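Local coordinates for protein putative metallopeptidase (Corynebacterium diphtheriae, PDB 3QOC) that probably acts, as a whole protein, as a metal-dependent aminopeptidase and is represented here by its N-terminal creatinase/prolidase-like domain, at residues Arg59-Gly64 with Arg83-Ala88. Residues are numbered along the deposited sequence; the frame is centred on the assembly and turned at random.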
loop_
_atom_site.group_PDB
_atom_site.type_symbol
_atom_site.label_atom_id
_atom_site.label_comp_id
_atom_site.label_asym_id
_atom_site.label_seq_id
_atom_site.Cartn_x
_atom_site.Cartn_y
_atom_site.Cartn_z
ATOM N N ARG A 59 -5.122 -3.287 0.889
ATOM C CA ARG A 59 -4.552 -4.588 1.212
ATOM C C ARG A 59 -3.150 -4.352 1.758
ATOM O O ARG A 59 -2.451 -3.466 1.312
ATOM C CB ARG A 59 -4.493 -5.420 -0.058
ATOM C CG ARG A 59 -4.342 -6.900 0.226
ATOM C CD ARG A 59 -4.376 -7.695 -1.086
ATOM N NE ARG A 59 -4.356 -9.133 -0.867
ATOM C CZ ARG A 59 -3.953 -10.031 -1.760
ATOM N NH1 ARG A 59 -3.502 -9.633 -2.948
ATOM N NH2 ARG A 59 -4.032 -11.332 -1.480
ATOM N N ILE A 60 -2.759 -5.131 2.746
ATOM C CA ILE A 60 -1.553 -4.904 3.458
ATOM C C ILE A 60 -0.742 -6.193 3.458
ATOM O O ILE A 60 -1.273 -7.303 3.365
ATOM C CB ILE A 60 -1.835 -4.383 4.856
ATOM C CG1 ILE A 60 -0.548 -3.821 5.441
ATOM C CG2 ILE A 60 -2.448 -5.482 5.760
ATOM C CD1 ILE A 60 -0.815 -2.969 6.781
ATOM N N SER A 61 0.570 -6.064 3.419
ATOM C CA SER A 61 1.363 -7.283 3.383
ATOM C C SER A 61 2.504 -7.242 4.391
ATOM O O SER A 61 3.067 -6.216 4.623
ATOM C CB SER A 61 1.940 -7.439 1.970
ATOM O OG SER A 61 2.800 -8.552 1.954
ATOM N N THR A 62 2.872 -8.397 4.936
ATOM C CA THR A 62 3.987 -8.451 5.874
ATOM C C THR A 62 4.526 -9.898 5.903
ATOM O O THR A 62 3.914 -10.801 5.288
ATOM C CB THR A 62 3.598 -7.973 7.246
ATOM O OG1 THR A 62 4.792 -7.780 8.019
ATOM C CG2 THR A 62 2.713 -8.991 7.968
ATOM N N ASP A 63 5.678 -10.100 6.541
ATOM C CA ASP A 63 6.266 -11.441 6.661
ATOM C C ASP A 63 5.646 -12.265 7.784
ATOM O O ASP A 63 4.797 -11.799 8.562
ATOM C CB ASP A 63 7.799 -11.336 6.824
ATOM C CG ASP A 63 8.183 -10.593 8.049
ATOM O OD1 ASP A 63 8.046 -11.200 9.134
ATOM O OD2 ASP A 63 8.566 -9.387 7.951
ATOM N N GLY A 64 6.080 -13.515 7.895
ATOM C CA GLY A 64 5.454 -14.463 8.822
ATOM C C GLY A 64 5.634 -14.106 10.274
ATOM O O GLY A 64 4.809 -14.455 11.117
ATOM N N ARG A 83 7.561 -12.909 2.282
ATOM C CA ARG A 83 8.920 -12.462 2.640
ATOM C C ARG A 83 9.176 -11.062 2.010
ATOM O O ARG A 83 9.528 -10.092 2.743
ATOM C CB ARG A 83 9.984 -13.473 2.211
ATOM C CG ARG A 83 10.169 -14.648 3.207
ATOM C CD ARG A 83 10.831 -15.909 2.627
ATOM N NE ARG A 83 10.431 -17.113 3.372
ATOM C CZ ARG A 83 11.058 -18.301 3.309
ATOM N NH1 ARG A 83 12.146 -18.459 2.549
ATOM N NH2 ARG A 83 10.622 -19.334 4.037
ATOM N N ASN A 84 8.877 -10.931 0.711
ATOM C CA ASN A 84 9.064 -9.692 -0.064
ATOM C C ASN A 84 7.752 -8.971 -0.396
ATOM O O ASN A 84 7.073 -9.242 -1.380
ATOM C CB ASN A 84 9.889 -9.970 -1.299
ATOM C CG ASN A 84 11.205 -10.647 -0.952
ATOM O OD1 ASN A 84 12.035 -10.074 -0.203
ATOM N ND2 ASN A 84 11.387 -11.895 -1.427
ATOM N N CYS A 85 7.406 -8.071 0.501
ATOM C CA CYS A 85 6.027 -7.589 0.675
ATOM C C CYS A 85 5.486 -6.838 -0.529
ATOM O O CYS A 85 4.397 -7.129 -1.009
ATOM C CB CYS A 85 6.021 -6.594 1.885
ATOM S SG CYS A 85 6.204 -7.514 3.386
ATOM N N ALA A 86 6.247 -5.857 -0.987
ATOM C CA ALA A 86 5.756 -4.971 -2.041
ATOM C C ALA A 86 5.579 -5.739 -3.381
ATOM O O ALA A 86 4.494 -5.655 -4.008
ATOM C CB ALA A 86 6.689 -3.753 -2.184
ATOM N N PRO A 87 6.586 -6.548 -3.775
ATOM C CA PRO A 87 6.385 -7.273 -5.009
ATOM C C PRO A 87 5.204 -8.207 -4.957
ATOM O O PRO A 87 4.501 -8.370 -5.960
ATOM C CB PRO A 87 7.720 -8.035 -5.207
ATOM C CG PRO A 87 8.752 -7.112 -4.531
ATOM C CD PRO A 87 8.017 -6.556 -3.356
ATOM N N ALA A 88 4.961 -8.802 -3.787
ATOM C CA ALA A 88 3.845 -9.757 -3.678
ATOM C C ALA A 88 2.495 -9.089 -3.786
ATOM O O ALA A 88 1.627 -9.624 -4.434
ATOM C CB ALA A 88 3.949 -10.645 -2.399
#
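Cys85, the first residue of helix 85-91, lays its side chain against the backbone of strand 58-62 at Ser61 and Thr62. Its SG stands beside the backbone N (chi1 -73°), anti to the carbonyl carbon, which carries the sulfur on past Ser61 to 3.5 Å from Thr62 CA. Ser61 O lies 3.6 Å from Cys85 SG. Ser61 answers from the strand, its CB directed at the helix start and its OG anti to the backbone N (chi1 175°). That hydroxyl sits alongside the cysteine, with OG 3.6 Å from Cys85 CA and 3.8 Å from Cys85 CB. The meeting is van der Waals packing: no hydrogen bond crosses between the two segments, and the buried Ser61 OG is satisfied instead by Leu80 O of the neighbouring strand. Thr62 offers the sulfur its CA because its CB points away from the helix start; its OG1 bonds to Asn47 O. Beyond the strand end the two segments touch more lightly, Asp63 CB coming 4.5 Å from Arg83 CA, while the Asp63 carboxylate turns to Arg65 in a salt bridge and to Asn47. Ala49 of strand 49-53 also touches Cys85. This is helix-on-sheet packing in an alpha/beta fold: strand 58-62 pairs in parallel with 78-81, and the helix that follows 78-81 starts across one face of the mixed sheet of the creatinase/prolidase N-terminal domain, opposite helix 67-73, which Thr62 and Ile60 meet.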